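PDB 4UPK: phosphonate monoester hydrolase from Ruegeria pomeroyi, which is an enzyme of the sulfatase family, within the alkaline phosphatase clan. Local coordinates for residues 160-164 with 165-169; 172-175 with 176-180; 444-447 with 448-452. All coordinates share one frame; numbering follows the deposited sequence.

Contact 1. Residues 160-164 with 165-169; sequences VTEMR and LEMSY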
ATOM      1  N   VAL A 160      11.511   1.742 -23.483  1.00 22.34           N
ATOM      2  CA  VAL A 160      12.783   1.720 -24.202  1.00 21.98           C
ATOM      3  C   VAL A 160      12.908   3.035 -25.017  1.00 26.17           C
ATOM      4  O   VAL A 160      13.936   3.707 -24.938  1.00 26.19           O
ATOM      5  CB  VAL A 160      12.955   0.448 -25.075  1.00 24.90           C
ATOM      6  CG1 VAL A 160      14.396   0.328 -25.566  1.00 24.57           C
ATOM      7  CG2 VAL A 160      12.554  -0.810 -24.305  1.00 24.54           C
ATOM      8  N   THR A 161      11.841   3.403 -25.764  1.00 21.82           N
ATOM      9  CA  THR A 161      11.746   4.620 -26.555  1.00 19.42           C
ATOM     10  C   THR A 161      10.408   5.274 -26.277  1.00 20.79           C
ATOM     11  O   THR A 161       9.362   4.649 -26.489  1.00 20.40           O
ATOM     12  CB  THR A 161      11.915   4.332 -28.051  1.00 21.44           C
ATOM     13  OG1 THR A 161      13.150   3.660 -28.264  1.00 18.67           O
ATOM     14  CG2 THR A 161      11.860   5.632 -28.927  1.00 19.74           C
ATOM     15  N   GLU A 162      10.452   6.549 -25.834  1.00 15.04           N
ATOM     16  CA  GLU A 162       9.282   7.382 -25.594  1.00 14.60           C
ATOM     17  C   GLU A 162       8.869   7.971 -26.945  1.00 18.06           C
ATOM     18  O   GLU A 162       9.671   8.622 -27.618  1.00 16.74           O
ATOM     19  CB  GLU A 162       9.607   8.510 -24.583  1.00 16.01           C
ATOM     20  CG  GLU A 162       8.473   9.509 -24.349  1.00 17.99           C
ATOM     21  CD  GLU A 162       8.445  10.713 -25.275  1.00 28.60           C
ATOM     22  OE1 GLU A 162       9.469  11.430 -25.345  1.00 20.50           O
ATOM     23  OE2 GLU A 162       7.405  10.936 -25.940  1.00 16.01           O
ATOM     24  N   MET A 163       7.613   7.769 -27.319  1.00 15.46           N
ATOM     25  CA  MET A 163       7.088   8.278 -28.576  1.00 14.89           C
ATOM     26  C   MET A 163       5.583   8.509 -28.477  1.00 18.01           C
ATOM     27  O   MET A 163       4.778   7.812 -29.103  1.00 16.95           O
ATOM     28  CB  MET A 163       7.497   7.401 -29.772  1.00 17.30           C
ATOM     29  CG  MET A 163       7.132   7.994 -31.138  1.00 20.56           C
ATOM     30  SD  MET A 163       8.523   8.551 -32.169  1.00 24.52           S
ATOM     31  CE  MET A 163       9.527   7.362 -31.959  1.00 21.45           C
ATOM     32  N   ARG A 164       5.226   9.521 -27.678  1.00 14.45           N
ATOM     33  CA  ARG A 164       3.863   9.985 -27.510  1.00 14.23           C
ATOM     34  C   ARG A 164       3.741  11.231 -28.395  1.00 17.96           C
ATOM     35  O   ARG A 164       4.659  12.053 -28.419  1.00 17.70           O
ATOM     36  CB  ARG A 164       3.585  10.348 -26.038  1.00 14.58           C
ATOM     37  CG  ARG A 164       4.095   9.335 -25.042  1.00 15.46           C
ATOM     38  CD  ARG A 164       4.311   9.988 -23.696  1.00 25.83           C
ATOM     39  NE  ARG A 164       5.414   9.349 -22.985  1.00 24.78           N
ATOM     40  CZ  ARG A 164       5.750   9.615 -21.732  1.00 34.13           C
ATOM     41  NH1 ARG A 164       5.061  10.505 -21.027  1.00 30.67           N
ATOM     42  NH2 ARG A 164       6.777   8.997 -21.171  1.00 17.26           N
ATOM     43  N   LEU A 165       2.598  11.371 -29.104  1.00 15.89           N
ATOM     44  CA  LEU A 165       2.298  12.453 -30.032  1.00 15.05           C
ATOM     45  C   LEU A 165       2.571  13.868 -29.514  1.00 19.11           C
ATOM     46  O   LEU A 165       3.232  14.640 -30.204  1.00 20.39           O
ATOM     47  CB  LEU A 165       0.901  12.294 -30.662  1.00 14.75           C
ATOM     48  CG  LEU A 165       0.440  13.361 -31.674  1.00 18.96           C
ATOM     49  CD1 LEU A 165       1.327  13.391 -32.926  1.00 17.94           C
ATOM     50  CD2 LEU A 165      -1.025  13.153 -32.041  1.00 21.09           C
ATOM     51  N   GLU A 166       2.142  14.188 -28.306  1.00 16.68           N
ATOM     52  CA  GLU A 166       2.358  15.526 -27.729  1.00 17.41           C
ATOM     53  C   GLU A 166       3.771  15.733 -27.143  1.00 22.37           C
ATOM     54  O   GLU A 166       4.128  16.863 -26.778  1.00 23.82           O
ATOM     55  CB  GLU A 166       1.252  15.892 -26.712  1.00 19.28           C
ATOM     56  CG  GLU A 166      -0.180  15.882 -27.273  1.00 33.72           C
ATOM     57  CD  GLU A 166      -0.487  16.703 -28.521  1.00 51.70           C
ATOM     58  OE1 GLU A 166      -0.088  17.890 -28.579  1.00 45.81           O
ATOM     59  OE2 GLU A 166      -1.149  16.163 -29.437  1.00 40.21           O
ATOM     60  N   MET A 167       4.595  14.662 -27.112  1.00 17.23           N
ATOM     61  CA  MET A 167       5.968  14.737 -26.611  1.00 17.36           C
ATOM     62  C   MET A 167       7.026  14.386 -27.687  1.00 20.93           C
ATOM     63  O   MET A 167       7.513  15.294 -28.379  1.00 20.07           O
ATOM     64  CB  MET A 167       6.116  13.888 -25.349  1.00 19.82           C
ATOM     65  CG  MET A 167       7.318  14.254 -24.546  1.00 23.78           C
ATOM     66  SD  MET A 167       7.281  13.462 -22.938  1.00 27.96           S
ATOM     67  CE  MET A 167       8.869  13.977 -22.324  1.00 25.15           C
ATOM     68  N   SER A 168       7.357  13.074 -27.838  1.00 16.92           N
ATOM     69  CA  SER A 168       8.316  12.546 -28.820  1.00 16.04           C
ATOM     70  C   SER A 168       9.688  13.224 -28.752  1.00 21.43           C
ATOM     71  O   SER A 168      10.236  13.613 -29.789  1.00 21.45           O
ATOM     72  CB  SER A 168       7.731  12.571 -30.234  1.00 16.44           C
ATOM     73  OG  SER A 168       6.649  11.659 -30.322  1.00 12.04           O
ATOM     74  N   TYR A 169      10.245  13.360 -27.519  1.00 19.57           N
ATOM     75  CA  TYR A 169      11.549  13.986 -27.289  1.00 19.94           C
ATOM     76  C   TYR A 169      12.700  13.299 -28.031  1.00 21.91           C
ATOM     77  O   TYR A 169      13.442  14.015 -28.703  1.00 22.05           O
ATOM     78  CB  TYR A 169      11.817  14.259 -25.793  1.00 21.89           C
ATOM     79  CG  TYR A 169      11.110  15.494 -25.254  1.00 23.93           C
ATOM     80  CD1 TYR A 169      10.053  16.079 -25.949  1.00 25.45           C
ATOM     81  CD2 TYR A 169      11.472  16.051 -24.029  1.00 25.01           C
ATOM     82  CE1 TYR A 169       9.365  17.174 -25.433  1.00 25.86           C
ATOM     83  CE2 TYR A 169      10.807  17.165 -23.515  1.00 25.90           C
ATOM     84  CZ  TYR A 169       9.750  17.720 -24.218  1.00 32.73           C
ATOM     85  OH  TYR A 169       9.098  18.822 -23.721  1.00 31.63           O
TER
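Glu162 OE2 is gripped by two backbone N-H groups. Ser168 N donates to it at 2.9 Å, from across the turn. Arg164 N bonds to the same OE2 on the anti side, and this bond is nearly straight at 176°. The other oxygen, Glu162 OE1, accepts from Tyr169 N at 3.0 Å. The consecutive amides of Ser168 and Tyr169 each take one oxygen on its syn side. Glu162 CG stands anti to the backbone N (chi1 175°), and the bend at chi2 (-89°) lets the carboxylate reach both of those N-H groups.

The second polar centre is Arg164 O. It accepts from Met167 N, 2.9 Å away, which closes a type I beta turn from Arg164 to Met167. Ser168 OG donates to the same Arg164 O at 2.8 Å, from the opposite face of the carbonyl plane. The turn links strand 158-162 of the central mixed sheet to helix 169-177. Ser168 is the N-cap residue of that helix, yet its hydroxyl serves the turn. The negative Glu162 beside the helix start would probably be stabilised by the helix dipole.

Met167 runs extended and crosses the Glu162 side chain at about a right angle. Its CB lies 3.3 Å from Glu162 OE2. Its sulfur sits over one face of the Arg164 guanidinium, offset toward the rim, with SD 4.2 Å from Arg164 NH1. That guanidinium forms a salt bridge with Glu159. Trp228 of the second subunit packs on Met167 and meets the Tyr169 ring edge-to-face.

Contact 2. Residues 172-175 with 176-180; sequences QSHL and KNRGY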
ATOM      1  N   GLN A 172      12.158  14.363 -31.691  1.00 14.56           N
ATOM      2  CA  GLN A 172      12.405  15.814 -31.801  1.00 13.94           C
ATOM      3  C   GLN A 172      13.878  16.111 -31.761  1.00 19.88           C
ATOM      4  O   GLN A 172      14.327  17.015 -32.473  1.00 21.62           O
ATOM      5  CB  GLN A 172      11.690  16.618 -30.699  1.00 15.08           C
ATOM      6  CG  GLN A 172      10.166  16.786 -30.894  1.00 10.79           C
ATOM      7  CD  GLN A 172       9.675  17.972 -30.094  1.00 16.70           C
ATOM      8  OE1 GLN A 172      10.074  19.122 -30.328  1.00 14.90           O
ATOM      9  NE2 GLN A 172       8.748  17.740 -29.182  1.00  9.68           N
ATOM     10  N   SER A 173      14.642  15.364 -30.930  1.00 15.99           N
ATOM     11  CA  SER A 173      16.099  15.539 -30.808  1.00 15.05           C
ATOM     12  C   SER A 173      16.825  14.995 -32.051  1.00 17.36           C
ATOM     13  O   SER A 173      17.750  15.632 -32.524  1.00 18.66           O
ATOM     14  CB  SER A 173      16.615  14.900 -29.526  1.00 17.06           C
ATOM     15  OG  SER A 173      15.975  15.485 -28.407  1.00 19.56           O
ATOM     16  N   HIS A 174      16.343  13.886 -32.629  1.00 14.40           N
ATOM     17  CA  HIS A 174      16.841  13.308 -33.884  1.00 15.17           C
ATOM     18  C   HIS A 174      16.743  14.387 -34.993  1.00 19.23           C
ATOM     19  O   HIS A 174      17.717  14.636 -35.699  1.00 18.28           O
ATOM     20  CB  HIS A 174      16.021  12.047 -34.259  1.00 16.33           C
ATOM     21  CG  HIS A 174      16.462  11.399 -35.545  1.00 19.71           C
ATOM     22  ND1 HIS A 174      15.666  11.420 -36.679  1.00 21.06           N
ATOM     23  CD2 HIS A 174      17.629  10.786 -35.848  1.00 20.32           C
ATOM     24  CE1 HIS A 174      16.352  10.776 -37.607  1.00 19.95           C
ATOM     25  NE2 HIS A 174      17.545  10.403 -37.159  1.00 20.10           N
ATOM     26  N   LEU A 175      15.598  15.088 -35.057  1.00 17.29           N
ATOM     27  CA  LEU A 175      15.332  16.172 -36.010  1.00 17.36           C
ATOM     28  C   LEU A 175      16.256  17.382 -35.832  1.00 22.91           C
ATOM     29  O   LEU A 175      16.765  17.889 -36.828  1.00 23.56           O
ATOM     30  CB  LEU A 175      13.841  16.594 -36.006  1.00 16.75           C
ATOM     31  CG  LEU A 175      12.816  15.553 -36.480  1.00 20.11           C
ATOM     32  CD1 LEU A 175      11.416  16.000 -36.149  1.00 20.33           C
ATOM     33  CD2 LEU A 175      12.916  15.297 -37.974  1.00 20.90           C
ATOM     34  N   LYS A 176      16.486  17.841 -34.581  1.00 18.96           N
ATOM     35  CA  LYS A 176      17.392  18.961 -34.323  1.00 18.35           C
ATOM     36  C   LYS A 176      18.830  18.588 -34.699  1.00 22.48           C
ATOM     37  O   LYS A 176      19.515  19.393 -35.340  1.00 22.64           O
ATOM     38  CB  LYS A 176      17.312  19.426 -32.860  1.00 21.82           C
ATOM     39  CG  LYS A 176      16.105  20.313 -32.565  1.00 37.59           C
ATOM     40  CD  LYS A 176      15.809  20.430 -31.060  1.00 42.58           C
ATOM     41  CE  LYS A 176      14.388  20.867 -30.764  1.00 48.43           C
ATOM     42  NZ  LYS A 176      14.089  22.241 -31.255  1.00 57.65           N
ATOM     43  N   ASN A 177      19.277  17.363 -34.326  1.00 19.33           N
ATOM     44  CA  ASN A 177      20.640  16.847 -34.594  1.00 18.48           C
ATOM     45  C   ASN A 177      20.956  16.605 -36.070  1.00 21.76           C
ATOM     46  O   ASN A 177      22.115  16.700 -36.475  1.00 22.75           O
ATOM     47  CB  ASN A 177      20.940  15.602 -33.759  1.00 14.87           C
ATOM     48  CG  ASN A 177      21.006  15.874 -32.278  1.00 27.59           C
ATOM     49  OD1 ASN A 177      21.249  16.999 -31.828  1.00 24.32           O
ATOM     50  ND2 ASN A 177      20.794  14.845 -31.487  1.00 19.49           N
ATOM     51  N   ARG A 178      19.928  16.326 -36.867  1.00 17.82           N
ATOM     52  CA  ARG A 178      20.045  16.107 -38.300  1.00 18.04           C
ATOM     53  C   ARG A 178      20.006  17.441 -39.018  1.00 24.42           C
ATOM     54  O   ARG A 178      20.233  17.501 -40.230  1.00 25.84           O
ATOM     55  CB  ARG A 178      18.974  15.137 -38.809  1.00 17.57           C
ATOM     56  CG  ARG A 178      19.220  13.706 -38.333  1.00 29.06           C
ATOM     57  CD  ARG A 178      19.367  12.716 -39.465  1.00 40.30           C
ATOM     58  NE  ARG A 178      20.770  12.491 -39.800  1.00 61.50           N
ATOM     59  CZ  ARG A 178      21.211  11.522 -40.597  1.00 80.11           C
ATOM     60  NH1 ARG A 178      20.359  10.667 -41.152  1.00 73.86           N
ATOM     61  NH2 ARG A 178      22.509  11.396 -40.841  1.00 62.25           N
ATOM     62  N   GLY A 179      19.764  18.502 -38.253  1.00 21.04           N
ATOM     63  CA  GLY A 179      19.811  19.872 -38.732  1.00 21.48           C
ATOM     64  C   GLY A 179      18.536  20.464 -39.283  1.00 27.55           C
ATOM     65  O   GLY A 179      18.596  21.414 -40.077  1.00 29.48           O
ATOM     66  N   TYR A 180      17.375  19.949 -38.847  1.00 23.53           N
ATOM     67  CA  TYR A 180      16.101  20.507 -39.273  1.00 23.67           C
ATOM     68  C   TYR A 180      15.805  21.785 -38.482  1.00 30.99           C
ATOM     69  O   TYR A 180      16.071  21.852 -37.284  1.00 32.26           O
ATOM     70  CB  TYR A 180      14.959  19.492 -39.161  1.00 23.16           C
ATOM     71  CG  TYR A 180      15.052  18.350 -40.150  1.00 21.68           C
ATOM     72  CD1 TYR A 180      14.645  18.510 -41.471  1.00 21.74           C
ATOM     73  CD2 TYR A 180      15.493  17.092 -39.752  1.00 22.26           C
ATOM     74  CE1 TYR A 180      14.711  17.457 -42.380  1.00 19.86           C
ATOM     75  CE2 TYR A 180      15.540  16.022 -40.647  1.00 22.28           C
ATOM     76  CZ  TYR A 180      15.154  16.213 -41.961  1.00 23.73           C
ATOM     77  OH  TYR A 180      15.198  15.158 -42.835  1.00 21.42           O
TER
HETATM   78  O   HOH W   1      17.846   8.843 -40.124  1.00 33.29           O
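His174 and Arg178 lie side by side, one helical turn apart. His174 CG is anti to the backbone N (chi1 179°), which lays the ring alongside Arg178. Arg178 CG sits over one face of the imidazole, 4.1 Å from the centroid of the His174 ring, a CH-pi contact. Arg178 CD comes within 3.7 Å of His174 NE2. The ring and guanidinium planes are tilted obliquely, 44° apart. A water accepts weakly from both His174 NE2 and Arg178 NH1.

The apolar part is Leu175 against Tyr180. Leu175 CD2 touches Tyr180 CD2 at 3.6 Å, and Leu175 O lies at the edge of the same ring, in its plane.

Backbone bonds carry the rest. Lys176 N, Asn177 N and Arg178 N donate to Gln172 O, Ser173 O and His174 O in the usual helical pattern. Helix 169-177 then stops in a Schellman motif. Gly179, with positive phi (90°), makes the turn. Tyr180 N donates back to Leu175 O at 2.9 Å, and Gly179 N to Lys176 O at 3.1 Å.

Outside bonds fix the polar ends. Tyr180 OH bonds to Asp211 and Arg208 N. Asn177 ND2 donates to Leu222 O of the second subunit. Ser173 OG bonds to Tyr169 O and also to Ala227 N of the second subunit.

Contact 3. Residues 444-447 with 448-452; sequences TLWQ and QEFGF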
ATOM      1  N   THR A 444     -18.826  19.266 -23.227  1.00 19.57           N
ATOM      2  CA  THR A 444     -18.723  18.945 -24.654  1.00 17.43           C
ATOM      3  C   THR A 444     -19.848  19.619 -25.434  1.00 20.90           C
ATOM      4  O   THR A 444     -20.786  20.146 -24.831  1.00 20.94           O
ATOM      5  CB  THR A 444     -18.778  17.391 -24.875  1.00 20.52           C
ATOM      6  OG1 THR A 444     -20.073  16.877 -24.562  1.00 20.00           O
ATOM      7  CG2 THR A 444     -17.696  16.626 -24.127  1.00 14.19           C
ATOM      8  N   LEU A 445     -19.783  19.550 -26.775  1.00 18.05           N
ATOM      9  CA  LEU A 445     -20.821  20.077 -27.660  1.00 18.57           C
ATOM     10  C   LEU A 445     -22.171  19.387 -27.426  1.00 20.31           C
ATOM     11  O   LEU A 445     -23.196  20.050 -27.459  1.00 17.97           O
ATOM     12  CB  LEU A 445     -20.390  20.042 -29.158  1.00 18.64           C
ATOM     13  CG  LEU A 445     -19.158  20.893 -29.540  1.00 22.09           C
ATOM     14  CD1 LEU A 445     -18.626  20.504 -30.906  1.00 21.59           C
ATOM     15  CD2 LEU A 445     -19.482  22.350 -29.559  1.00 24.33           C
ATOM     16  N   TRP A 446     -22.165  18.073 -27.117  1.00 19.85           N
ATOM     17  CA  TRP A 446     -23.363  17.282 -26.784  1.00 19.13           C
ATOM     18  C   TRP A 446     -23.977  17.757 -25.470  1.00 23.39           C
ATOM     19  O   TRP A 446     -25.193  17.841 -25.375  1.00 23.60           O
ATOM     20  CB  TRP A 446     -23.006  15.798 -26.653  1.00 17.49           C
ATOM     21  CG  TRP A 446     -22.584  15.155 -27.938  1.00 17.87           C
ATOM     22  CD1 TRP A 446     -23.399  14.663 -28.914  1.00 20.34           C
ATOM     23  CD2 TRP A 446     -21.241  14.872 -28.354  1.00 17.55           C
ATOM     24  NE1 TRP A 446     -22.648  14.107 -29.922  1.00 19.07           N
ATOM     25  CE2 TRP A 446     -21.320  14.202 -29.595  1.00 20.50           C
ATOM     26  CE3 TRP A 446     -19.972  15.141 -27.807  1.00 19.00           C
ATOM     27  CZ2 TRP A 446     -20.181  13.802 -30.302  1.00 20.22           C
ATOM     28  CZ3 TRP A 446     -18.844  14.754 -28.514  1.00 20.50           C
ATOM     29  CH2 TRP A 446     -18.954  14.110 -29.757  1.00 21.16           C
ATOM     30  N   GLN A 447     -23.134  18.068 -24.454  1.00 20.49           N
ATOM     31  CA  GLN A 447     -23.576  18.550 -23.137  1.00 19.91           C
ATOM     32  C   GLN A 447     -24.198  19.914 -23.251  1.00 23.96           C
ATOM     33  O   GLN A 447     -25.218  20.159 -22.599  1.00 23.99           O
ATOM     34  CB  GLN A 447     -22.415  18.617 -22.142  1.00 20.54           C
ATOM     35  CG  GLN A 447     -22.069  17.281 -21.544  1.00 23.37           C
ATOM     36  CD  GLN A 447     -21.037  17.422 -20.460  1.00 23.61           C
ATOM     37  OE1 GLN A 447     -19.836  17.443 -20.715  1.00 15.00           O
ATOM     38  NE2 GLN A 447     -21.491  17.487 -19.221  1.00  9.54           N
ATOM     39  N   GLN A 448     -23.578  20.801 -24.073  1.00 19.42           N
ATOM     40  CA  GLN A 448     -24.029  22.167 -24.318  1.00 19.63           C
ATOM     41  C   GLN A 448     -25.389  22.178 -25.024  1.00 25.13           C
ATOM     42  O   GLN A 448     -26.244  22.980 -24.671  1.00 26.29           O
ATOM     43  CB  GLN A 448     -22.998  22.924 -25.176  1.00 20.72           C
ATOM     44  CG  GLN A 448     -21.746  23.342 -24.436  1.00 23.30           C
ATOM     45  CD  GLN A 448     -20.627  23.696 -25.379  1.00 41.45           C
ATOM     46  OE1 GLN A 448     -20.726  24.628 -26.183  1.00 39.72           O
ATOM     47  NE2 GLN A 448     -19.506  22.984 -25.275  1.00 27.96           N
ATOM     48  N   GLU A 449     -25.590  21.286 -26.011  1.00 21.79           N
ATOM     49  CA  GLU A 449     -26.821  21.211 -26.793  1.00 22.46           C
ATOM     50  C   GLU A 449     -27.914  20.394 -26.103  1.00 26.29           C
ATOM     51  O   GLU A 449     -29.092  20.724 -26.240  1.00 27.45           O
ATOM     52  CB  GLU A 449     -26.519  20.654 -28.207  1.00 24.31           C
ATOM     53  CG  GLU A 449     -27.641  20.864 -29.220  1.00 43.95           C
ATOM     54  CD  GLU A 449     -27.278  20.651 -30.681  1.00 76.60           C
ATOM     55  OE1 GLU A 449     -26.272  21.244 -31.136  1.00 77.99           O
ATOM     56  OE2 GLU A 449     -28.035  19.943 -31.388  1.00 69.24           O
ATOM     57  N   PHE A 450     -27.546  19.323 -25.395  1.00 21.55           N
ATOM     58  CA  PHE A 450     -28.559  18.467 -24.782  1.00 21.70           C
ATOM     59  C   PHE A 450     -28.801  18.614 -23.278  1.00 25.67           C
ATOM     60  O   PHE A 450     -29.837  18.166 -22.796  1.00 27.26           O
ATOM     61  CB  PHE A 450     -28.490  17.014 -25.295  1.00 23.06           C
ATOM     62  CG  PHE A 450     -28.359  16.919 -26.797  1.00 23.96           C
ATOM     63  CD1 PHE A 450     -29.419  17.260 -27.627  1.00 28.05           C
ATOM     64  CD2 PHE A 450     -27.176  16.489 -27.380  1.00 26.73           C
ATOM     65  CE1 PHE A 450     -29.291  17.188 -29.022  1.00 29.57           C
ATOM     66  CE2 PHE A 450     -27.045  16.408 -28.774  1.00 29.94           C
ATOM     67  CZ  PHE A 450     -28.104  16.760 -29.585  1.00 28.65           C
ATOM     68  N   GLY A 451     -27.915  19.314 -22.577  1.00 20.53           N
ATOM     69  CA  GLY A 451     -28.096  19.676 -21.173  1.00 20.51           C
ATOM     70  C   GLY A 451     -27.871  18.670 -20.065  1.00 24.29           C
ATOM     71  O   GLY A 451     -28.238  18.956 -18.924  1.00 24.99           O
ATOM     72  N   PHE A 452     -27.218  17.537 -20.357  1.00 18.93           N
ATOM     73  CA  PHE A 452     -26.925  16.486 -19.377  1.00 17.29           C
ATOM     74  C   PHE A 452     -25.553  16.716 -18.706  1.00 19.77           C
ATOM     75  O   PHE A 452     -24.666  17.334 -19.297  1.00 18.68           O
ATOM     76  CB  PHE A 452     -27.009  15.075 -20.042  1.00 17.72           C
ATOM     77  CG  PHE A 452     -26.024  14.856 -21.178  1.00 18.25           C
ATOM     78  CD1 PHE A 452     -24.756  14.342 -20.932  1.00 18.93           C
ATOM     79  CD2 PHE A 452     -26.370  15.161 -22.496  1.00 19.67           C
ATOM     80  CE1 PHE A 452     -23.838  14.165 -21.974  1.00 19.85           C
ATOM     81  CE2 PHE A 452     -25.454  14.975 -23.540  1.00 22.11           C
ATOM     82  CZ  PHE A 452     -24.186  14.503 -23.270  1.00 19.79           C
TER
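This is a local contact within one short helix, 445-450, which is opened by a capping box and left through a glycine of positive phi. The helix follows strand 431-436 of the four-stranded antiparallel sheet. In the capping box, Gln447 N donates to Thr444 OG1 at 3.3 Å, and Thr444 N donates to Gln447 OE1 at 3.3 Å. The second bond reaches the amide oxygen from above its carbonyl plane. Each side-chain oxygen has a second partner: Thr444 OG1 pairs with Ile437 O, and Gln447 OE1 with Glu439 N.

The same Gln447 also holds the far end. Its chain extends beyond CG, and NE2 donates to Phe452 O at 3.2 Å. That bond is fairly straight (163°), and the acceptor lies in the plane of the amide. One side-chain amide thus joins the residue before the helix to the chain that leaves it. Gly451 takes positive phi there, and its N donates to Gln447 O at 2.8 Å.

The Phe452 ring folds back over Gln447. Phe452 CG lies between the backbone N and the carbonyl carbon (chi1 61°), which turns the ring toward the helix. Gln447 CG lies over one ring face, 4.1 Å from the centroid of Phe452, a CH-pi contact. Trp446 CB meets Phe452 CZ at 3.8 Å. Trp446 also touches Phe450, whose CE2 stands at the edge of the indole, 4.0 Å from Trp446 CD1.

Gln448 N bonds to Thr444 O. Gln448 NE2 donates to Pro443 O and adds a weak bond to Thr444 O.

Helix 280-286 takes up the aromatic side: Pro282 packs against Leu445, Trp446 and Phe450. Trp446 stacks on Phe279 and donates through NE1 to its carbonyl oxygen, while Glu449 forms a salt bridge with Arg285 of that helix.

Contacts 1 and 2 share helix 169-177: contact 1 leads into it from strand 158-162, and contact 2 ends it. They touch through a probable hydrogen bond, and both reach the second subunit. Contact 3 stands apart, about 33 Å from contact 1 between centres, and meets no other chain of the assembly. Contact 1 has one exposed residue among eight, and its centre lies about 18 Å from the chain centre. Contacts 2 and 3 have three exposed among nine and lie about 29 and 26 Å out, nearer the surface. Contact 1 relies on a buried carboxylate, contact 2 on helical bonds and a Schellman motif, contact 3 on a glutamine amide and aromatic packing.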